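Putative aminopeptidase (Leishmania major, PDB 5NTH) probably acts as a manganese-dependent M17 leucyl aminopeptidase that trims residues from the amino termini of peptides, and is captured here with the inhibitor actinonin. Local coordinates at residues Q217-T222 and V230-I235; D253-K258 and A274-L279; G323-V328 and L356-N361. All coordinates share one frame; numbering follows the deposited sequence.

Contact 1: Q217-T222 and V230-I235; sequences QRLVDT and VVYAEI
Leu-219 reaches from helix 203-221 toward helix 229-243 and lays its two methyls on different partners. CD2 meets the terminal methyl of Ile-235, with Leu-219 CD2 3.8 Å from Ile-235 CD1, while the other branch comes obliquely to the phenol ring of Tyr-232, Leu-219 CD1 lying 4.2 Å from Tyr-232 CE1. Ile-235 is drawn out to full reach by its second torsion (chi2 172°), which carries CD1 to the far end of the chain, where it and the leucine slide past each other in opposite directions. Tyr-232 sits one helical turn earlier, so ring and methyl form adjoining parts of the surface that receives the branched leucine end. Phe-329 of helix 323-341 also touches Leu-219, and Cys-25 of helix 12-26 touches both aliphatic residues, completing an apolar cluster between helices. Tyr-232 OH has its probable hydrogen-bond partner outside this cluster, in Ser-325 OG of helix 323-341. Where helix 203-221 ends, Arg-218 O takes two bonds from Thr-222, one from the backbone N and one from the hydroxyl (Thr-222 OG1 to Arg-218 O 2.7 Å), arriving from opposite faces of the carbonyl plane. A threonine suits this place because its short hydroxyl can fold back on the last turn. Between 217-222 and 230-235 there is no hydrogen bond, so this contact rests on dispersion and the burial of hydrocarbon.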
loop_
_atom_site.group_PDB
_atom_site.type_symbol
_atom_site.label_atom_id
_atom_site.label_comp_id
_atom_site.label_asym_id
_atom_site.label_seq_id
_atom_site.Cartn_x
_atom_site.Cartn_y
_atom_site.Cartn_z
ATOM N N GLN A 217 7.538 -34.812 4.769
ATOM C CA GLN A 217 7.824 -33.945 3.626
ATOM C C GLN A 217 6.838 -34.164 2.457
ATOM O O GLN A 217 6.510 -33.218 1.763
ATOM C CB GLN A 217 9.243 -34.133 3.117
ATOM C CG GLN A 217 10.344 -33.769 4.094
ATOM C CD GLN A 217 11.734 -34.034 3.505
ATOM O OE1 GLN A 217 12.083 -35.173 3.271
ATOM N NE2 GLN A 217 12.519 -32.981 3.258
ATOM N N ARG A 218 6.349 -35.393 2.274
ATOM C CA ARG A 218 5.435 -35.712 1.199
ATOM C C ARG A 218 4.080 -35.118 1.412
ATOM O O ARG A 218 3.560 -34.453 0.551
ATOM C CB ARG A 218 5.282 -37.213 1.065
ATOM C CG ARG A 218 4.391 -37.628 -0.096
ATOM C CD ARG A 218 4.660 -39.048 -0.534
ATOM N NE ARG A 218 3.814 -39.476 -1.651
ATOM C CZ ARG A 218 3.991 -39.144 -2.931
ATOM N NH1 ARG A 218 4.973 -38.328 -3.324
ATOM N NH2 ARG A 218 3.162 -39.637 -3.840
ATOM N N LEU A 219 3.495 -35.379 2.564
ATOM C CA LEU A 219 2.184 -34.825 2.904
ATOM C C LEU A 219 2.192 -33.295 2.829
ATOM O O LEU A 219 1.323 -32.705 2.199
ATOM C CB LEU A 219 1.753 -35.317 4.270
ATOM C CG LEU A 219 1.540 -36.829 4.403
ATOM C CD1 LEU A 219 1.192 -37.153 5.841
ATOM C CD2 LEU A 219 0.473 -37.379 3.468
ATOM N N VAL A 220 3.222 -32.667 3.376
ATOM C CA VAL A 220 3.325 -31.207 3.370
ATOM C C VAL A 220 3.429 -30.668 1.957
ATOM O O VAL A 220 2.633 -29.826 1.559
ATOM C CB VAL A 220 4.502 -30.715 4.243
ATOM C CG1 VAL A 220 4.783 -29.246 4.032
ATOM C CG2 VAL A 220 4.185 -30.936 5.711
ATOM N N ASP A 221 4.411 -31.180 1.222
ATOM C CA ASP A 221 4.677 -30.801 -0.184
ATOM C C ASP A 221 3.492 -30.976 -1.095
ATOM O O ASP A 221 3.332 -30.172 -1.994
ATOM C CB ASP A 221 5.799 -31.637 -0.808
ATOM C CG ASP A 221 7.207 -31.074 -0.562
ATOM O OD1 ASP A 221 7.380 -29.918 -0.117
ATOM O OD2 ASP A 221 8.178 -31.821 -0.869
ATOM N N THR A 222 2.685 -32.027 -0.901
ATOM C CA THR A 222 1.538 -32.273 -1.784
ATOM C C THR A 222 0.565 -31.090 -1.778
ATOM O O THR A 222 0.200 -30.589 -0.710
ATOM C CB THR A 222 0.748 -33.502 -1.373
ATOM O OG1 THR A 222 1.626 -34.615 -1.327
ATOM C CG2 THR A 222 -0.333 -33.819 -2.366
ATOM N N VAL A 230 -10.322 -35.027 3.150
ATOM C CA VAL A 230 -10.867 -36.385 3.012
ATOM C C VAL A 230 -9.758 -37.379 2.710
ATOM O O VAL A 230 -9.803 -38.527 3.147
ATOM C CB VAL A 230 -11.989 -36.445 1.956
ATOM C CG1 VAL A 230 -12.399 -37.874 1.648
ATOM C CG2 VAL A 230 -13.205 -35.695 2.479
ATOM N N VAL A 231 -8.764 -36.924 1.970
ATOM C CA VAL A 231 -7.692 -37.794 1.559
ATOM C C VAL A 231 -6.781 -37.986 2.752
ATOM O O VAL A 231 -6.497 -39.117 3.123
ATOM C CB VAL A 231 -6.910 -37.229 0.356
ATOM C CG1 VAL A 231 -5.613 -38.011 0.117
ATOM C CG2 VAL A 231 -7.774 -37.287 -0.892
ATOM N N TYR A 232 -6.341 -36.869 3.339
ATOM C CA TYR A 232 -5.560 -36.872 4.570
ATOM C C TYR A 232 -6.207 -37.791 5.605
ATOM O O TYR A 232 -5.512 -38.526 6.289
ATOM C CB TYR A 232 -5.476 -35.470 5.138
ATOM C CG TYR A 232 -4.308 -35.178 6.036
ATOM C CD1 TYR A 232 -3.553 -36.190 6.639
ATOM C CD2 TYR A 232 -3.962 -33.859 6.306
ATOM C CE1 TYR A 232 -2.487 -35.890 7.459
ATOM C CE2 TYR A 232 -2.896 -33.540 7.124
ATOM C CZ TYR A 232 -2.156 -34.549 7.709
ATOM O OH TYR A 232 -1.075 -34.222 8.540
ATOM N N ALA A 233 -7.533 -37.779 5.704
ATOM C CA ALA A 233 -8.235 -38.693 6.637
ATOM C C ALA A 233 -8.196 -40.179 6.246
ATOM O O ALA A 233 -8.076 -41.067 7.097
ATOM C CB ALA A 233 -9.678 -38.272 6.790
ATOM N N GLU A 234 -8.333 -40.456 4.963
ATOM C CA GLU A 234 -8.236 -41.826 4.499
ATOM C C GLU A 234 -6.831 -42.425 4.804
ATOM O O GLU A 234 -6.695 -43.627 5.095
ATOM C CB GLU A 234 -8.547 -41.853 3.015
ATOM C CG GLU A 234 -8.828 -43.227 2.456
ATOM C CD GLU A 234 -8.970 -43.168 0.955
ATOM O OE1 GLU A 234 -9.918 -42.499 0.460
ATOM O OE2 GLU A 234 -8.099 -43.757 0.281
ATOM N N ILE A 235 -5.813 -41.566 4.741
ATOM C CA ILE A 235 -4.447 -41.952 4.958
ATOM C C ILE A 235 -4.301 -42.309 6.421
ATOM O O ILE A 235 -3.809 -43.391 6.757
ATOM C CB ILE A 235 -3.444 -40.845 4.548
ATOM C CG1 ILE A 235 -3.276 -40.798 3.024
ATOM C CG2 ILE A 235 -2.058 -41.103 5.121
ATOM C CD1 ILE A 235 -2.471 -39.620 2.495
#

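Contact 2: D253-K258 and A274-L279; sequences DELREK and AHLVTL
Leu-255, on the short helix before Lys-258, is the residue of 253-258 that meets the strand, and it does so with both branches. Its first torsion sets CG beside the backbone N (chi1 -75°), and the fork opens over the start of strand 275-282. CD1 presses on the small side chain just before the strand, with Leu-255 CD1 3.5 Å from Ala-274 CB; a single methyl there lets the leucine settle close to the backbone. CD2 turns to the next residue on the same side of the strand, Leu-255 CD2 lying 3.9 Å from Leu-276 CD1, and the two leucines cross at about a right angle. Between them in sequence, His-275 starts away from the helix, in keeping with strand alternation, and its ring packs on Val-230 and Ala-233 of helix 229-243. Ile-263 of helix 261-267 touches both leucines and extends the apolar patch. Arg-256, partly exposed, makes a long salt bridge back to Asp-253, 3.7 Å from Arg-256 NH2 to Asp-253 OD1, and another through NH1 to Glu-14 of a neighbouring subunit. Leu-255 is thus buried on the sheet while Arg-256 takes part in the subunit boundary. Lys-258 then leaves helical geometry. The helix lies in the connection between antiparallel neighbours 246-251, an edge strand within this chain, and 275-282, and so covers the border of the mixed sheet of the alpha/beta catalytic domain.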
loop_
_atom_site.group_PDB
_atom_site.type_symbol
_atom_site.label_atom_id
_atom_site.label_comp_id
_atom_site.label_asym_id
_atom_site.label_seq_id
_atom_site.Cartn_x
_atom_site.Cartn_y
_atom_site.Cartn_z
ATOM N N ASP A 253 -20.798 -32.188 9.715
ATOM C CA ASP A 253 -21.917 -31.797 10.611
ATOM C C ASP A 253 -21.835 -32.403 12.009
ATOM O O ASP A 253 -22.326 -31.810 12.960
ATOM C CB ASP A 253 -23.295 -32.093 9.973
ATOM C CG ASP A 253 -23.502 -31.347 8.626
ATOM O OD1 ASP A 253 -22.651 -30.520 8.198
ATOM O OD2 ASP A 253 -24.539 -31.594 7.980
ATOM N N GLU A 254 -21.182 -33.562 12.130
ATOM C CA GLU A 254 -20.899 -34.177 13.424
ATOM C C GLU A 254 -20.154 -33.209 14.367
ATOM O O GLU A 254 -20.357 -33.264 15.584
ATOM C CB GLU A 254 -20.136 -35.500 13.247
ATOM N N LEU A 255 -19.324 -32.321 13.811
ATOM C CA LEU A 255 -18.589 -31.339 14.614
ATOM C C LEU A 255 -19.522 -30.326 15.202
ATOM O O LEU A 255 -19.507 -30.062 16.410
ATOM C CB LEU A 255 -17.572 -30.582 13.782
ATOM C CG LEU A 255 -16.334 -31.372 13.431
ATOM C CD1 LEU A 255 -15.601 -30.697 12.275
ATOM C CD2 LEU A 255 -15.442 -31.513 14.660
ATOM N N ARG A 256 -20.328 -29.743 14.328
ATOM C CA ARG A 256 -21.308 -28.784 14.759
ATOM C C ARG A 256 -22.335 -29.423 15.695
ATOM O O ARG A 256 -22.633 -28.841 16.717
ATOM C CB ARG A 256 -22.002 -28.156 13.562
ATOM C CG ARG A 256 -23.061 -27.121 13.950
ATOM C CD ARG A 256 -23.750 -26.512 12.751
ATOM N NE ARG A 256 -24.129 -27.490 11.743
ATOM C CZ ARG A 256 -24.699 -27.180 10.585
ATOM N NH1 ARG A 256 -24.975 -25.923 10.257
ATOM N NH2 ARG A 256 -25.000 -28.146 9.741
ATOM N N GLU A 257 -22.887 -30.588 15.343
ATOM C CA GLU A 257 -23.880 -31.278 16.213
ATOM C C GLU A 257 -23.307 -31.566 17.615
ATOM O O GLU A 257 -23.998 -31.392 18.618
ATOM C CB GLU A 257 -24.398 -32.587 15.589
ATOM N N LYS A 258 -22.044 -31.965 17.685
ATOM C CA LYS A 258 -21.445 -32.332 18.965
ATOM C C LYS A 258 -20.727 -31.166 19.647
ATOM O O LYS A 258 -19.979 -31.388 20.589
ATOM C CB LYS A 258 -20.518 -33.544 18.783
ATOM C CG LYS A 258 -21.249 -34.765 18.211
ATOM C CD LYS A 258 -20.369 -36.007 18.048
ATOM C CE LYS A 258 -20.086 -36.721 19.372
ATOM N NZ LYS A 258 -19.996 -38.204 19.182
ATOM N N ALA A 274 -14.514 -30.397 7.327
ATOM C CA ALA A 274 -13.624 -30.483 8.462
ATOM C C ALA A 274 -13.635 -31.868 9.142
ATOM O O ALA A 274 -14.622 -32.592 9.072
ATOM C CB ALA A 274 -13.974 -29.398 9.466
ATOM N N HIS A 275 -12.512 -32.225 9.771
ATOM C CA HIS A 275 -12.415 -33.437 10.583
ATOM C C HIS A 275 -11.568 -33.173 11.805
ATOM O O HIS A 275 -10.503 -32.561 11.709
ATOM C CB HIS A 275 -11.676 -34.589 9.889
ATOM C CG HIS A 275 -12.248 -35.031 8.583
ATOM N ND1 HIS A 275 -12.239 -34.238 7.457
ATOM C CD2 HIS A 275 -12.741 -36.232 8.194
ATOM C CE1 HIS A 275 -12.758 -34.915 6.447
ATOM N NE2 HIS A 275 -13.064 -36.131 6.864
ATOM N N LEU A 276 -12.015 -33.696 12.939
ATOM C CA LEU A 276 -11.091 -34.006 14.010
ATOM C C LEU A 276 -10.792 -35.487 13.923
ATOM O O LEU A 276 -11.685 -36.323 13.977
ATOM C CB LEU A 276 -11.638 -33.612 15.373
ATOM C CG LEU A 276 -11.434 -32.131 15.698
ATOM C CD1 LEU A 276 -12.223 -31.790 16.929
ATOM C CD2 LEU A 276 -9.976 -31.792 15.955
ATOM N N VAL A 277 -9.526 -35.804 13.737
ATOM C CA VAL A 277 -9.116 -37.173 13.614
ATOM C C VAL A 277 -8.095 -37.395 14.712
ATOM O O VAL A 277 -7.114 -36.638 14.803
ATOM C CB VAL A 277 -8.465 -37.443 12.258
ATOM C CG1 VAL A 277 -8.140 -38.928 12.113
ATOM C CG2 VAL A 277 -9.360 -36.965 11.127
ATOM N N THR A 278 -8.336 -38.419 15.537
ATOM C CA THR A 278 -7.444 -38.755 16.617
ATOM C C THR A 278 -7.105 -40.233 16.576
ATOM O O THR A 278 -7.997 -41.082 16.506
ATOM C CB THR A 278 -8.035 -38.442 17.980
ATOM O OG1 THR A 278 -8.175 -37.027 18.127
ATOM C CG2 THR A 278 -7.104 -38.985 19.091
ATOM N N LEU A 279 -5.802 -40.516 16.627
ATOM C CA LEU A 279 -5.267 -41.865 16.728
ATOM C C LEU A 279 -4.667 -41.977 18.100
ATOM O O LEU A 279 -4.045 -41.023 18.577
ATOM C CB LEU A 279 -4.172 -42.107 15.686
ATOM C CG LEU A 279 -4.672 -42.463 14.288
ATOM C CD1 LEU A 279 -5.413 -41.302 13.654
ATOM C CD2 LEU A 279 -3.533 -42.920 13.387
#

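Contact 3: G323-V328 and L356-N361; sequences GGSAGV and LCLAEN
Torsions bring Ser-325 and Leu-356 together: the serine OG stands anti to its own backbone N (chi1 157°), while Leu-356 has CG beside its backbone N and CD1 anti to CA (chi2 175°), leaving the other branch, CD2, turned to the helix. That methyl sits at the serine hydroxyl, Ser-325 OG to Leu-356 CD2 being 3.5 Å, and also lies near the serine's carbonyl oxygen. Three residues on, Val-328 touches the same leucine loosely, with Val-328 CG2 4.5 Å from Leu-356 CD2. Two residues along the strand, Leu-358 adds a looser touch, its CD2 4.3 Å from Ser-325 OG. The short axis segments approach to 8.4 Å and run at 144°, far toward antiparallel. A side chain as small as serine suits the position, since the alpha carbons of Ser-325 and Leu-356 are only 5.8 Å apart. Ser-325 also makes a backbone hydrogen bond with Lys-298, a manganese-binding residue, and at the far end of the strand Asn-361 hydrogen-bonds Asp-303, another metal ligand. The buried hydroxyl has a probable hydrogen bond with Tyr-232 OH, which would meet its polar need while it lies against leucine methyls; the helix–strand contact itself is held by van der Waals forces.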
loop_
_atom_site.group_PDB
_atom_site.type_symbol
_atom_site.label_atom_id
_atom_site.label_comp_id
_atom_site.label_asym_id
_atom_site.label_seq_id
_atom_site.Cartn_x
_atom_site.Cartn_y
_atom_site.Cartn_z
ATOM N N GLY A 323 1.515 -28.438 8.222
ATOM C CA GLY A 323 2.799 -28.907 8.711
ATOM C C GLY A 323 2.821 -29.367 10.157
ATOM O O GLY A 323 3.380 -30.407 10.459
ATOM N N GLY A 324 2.241 -28.584 11.053
ATOM C CA GLY A 324 2.182 -28.967 12.444
ATOM C C GLY A 324 1.519 -30.305 12.573
ATOM O O GLY A 324 2.011 -31.175 13.254
ATOM N N SER A 325 0.423 -30.453 11.867
ATOM C CA SER A 325 -0.326 -31.697 11.790
ATOM C C SER A 325 0.563 -32.868 11.382
ATOM O O SER A 325 0.625 -33.865 12.073
ATOM C CB SER A 325 -1.481 -31.515 10.795
ATOM O OG SER A 325 -1.972 -32.711 10.246
ATOM N N ALA A 326 1.260 -32.743 10.269
ATOM C CA ALA A 326 2.020 -33.863 9.755
ATOM C C ALA A 326 3.220 -34.223 10.634
ATOM O O ALA A 326 3.485 -35.404 10.812
ATOM C CB ALA A 326 2.457 -33.627 8.312
ATOM N N GLY A 327 3.929 -33.219 11.157
ATOM C CA GLY A 327 4.986 -33.428 12.138
ATOM C C GLY A 327 4.563 -34.377 13.262
ATOM O O GLY A 327 5.154 -35.452 13.417
ATOM N N VAL A 328 3.503 -34.011 13.998
ATOM C CA VAL A 328 2.987 -34.872 15.070
ATOM C C VAL A 328 2.356 -36.182 14.574
ATOM O O VAL A 328 2.433 -37.168 15.261
ATOM C CB VAL A 328 1.982 -34.166 16.019
ATOM C CG1 VAL A 328 2.577 -32.905 16.628
ATOM C CG2 VAL A 328 0.668 -33.868 15.314
ATOM N N LEU A 356 -5.510 -34.686 14.809
ATOM C CA LEU A 356 -5.357 -33.867 13.628
ATOM C C LEU A 356 -6.525 -32.941 13.467
ATOM O O LEU A 356 -7.665 -33.397 13.312
ATOM C CB LEU A 356 -5.242 -34.749 12.404
ATOM C CG LEU A 356 -4.147 -35.777 12.601
ATOM C CD1 LEU A 356 -4.137 -36.734 11.420
ATOM C CD2 LEU A 356 -2.807 -35.071 12.757
ATOM N N CYS A 357 -6.239 -31.643 13.485
ATOM C CA CYS A 357 -7.297 -30.656 13.302
ATOM C C CYS A 357 -7.425 -30.284 11.846
ATOM O O CYS A 357 -6.781 -29.345 11.413
ATOM C CB CYS A 357 -7.005 -29.423 14.123
ATOM S SG CYS A 357 -6.709 -29.796 15.856
ATOM N N LEU A 358 -8.273 -30.998 11.107
ATOM C CA LEU A 358 -8.319 -30.898 9.642
ATOM C C LEU A 358 -9.383 -29.970 9.135
ATOM O O LEU A 358 -10.509 -30.064 9.600
ATOM C CB LEU A 358 -8.585 -32.260 9.015
ATOM C CG LEU A 358 -7.595 -33.331 9.428
ATOM C CD1 LEU A 358 -7.882 -34.598 8.658
ATOM C CD2 LEU A 358 -6.166 -32.878 9.177
ATOM N N ALA A 359 -9.014 -29.141 8.144
ATOM C CA ALA A 359 -9.907 -28.158 7.524
ATOM C C ALA A 359 -9.175 -27.372 6.466
ATOM O O ALA A 359 -7.971 -27.180 6.589
ATOM C CB ALA A 359 -10.414 -27.176 8.563
ATOM N N GLU A 360 -9.900 -26.913 5.437
ATOM C CA GLU A 360 -9.384 -25.837 4.558
ATOM C C GLU A 360 -10.048 -24.556 4.988
ATOM O O GLU A 360 -11.257 -24.536 5.170
ATOM C CB GLU A 360 -9.656 -26.047 3.057
ATOM C CG GLU A 360 -9.231 -24.821 2.212
ATOM C CD GLU A 360 -9.200 -25.006 0.691
ATOM O OE1 GLU A 360 -9.085 -26.159 0.231
ATOM O OE2 GLU A 360 -9.265 -23.986 -0.060
ATOM N N ASN A 361 -9.255 -23.502 5.155
ATOM C CA ASN A 361 -9.779 -22.141 5.316
ATOM C C ASN A 361 -10.036 -21.492 3.939
ATOM O O ASN A 361 -9.131 -20.921 3.302
ATOM C CB ASN A 361 -8.829 -21.273 6.145
ATOM C CG ASN A 361 -9.510 -20.020 6.676
ATOM O OD1 ASN A 361 -10.738 -19.933 6.705
ATOM N ND2 ASN A 361 -8.720 -19.050 7.099
#

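How the contacts relate
Contacts 2 and 3 each pack a helix on the catalytic-domain sheet, and contact 1 joins two helices beside it. Contacts 1 and 3 are closest, their centres 10 Å apart, and are tied by the probable hydrogen bond between Tyr-232 OH and Ser-325 OG. Contacts 2 and 3, 14 Å apart, share neighbouring antiparallel strands joined by backbone bonds such as Leu-358 N to His-275 O, 2.8 Å. Contacts 1 and 2 lie 18 Å apart yet touch where Ala-233 packs on His-275. Contact 3 is nearer the metal site: the Ser-325 side chain is about 6 Å from that of the manganese ligand Lys-298 and about 11 Å from a manganese ion, against about 13 Å for Tyr-232.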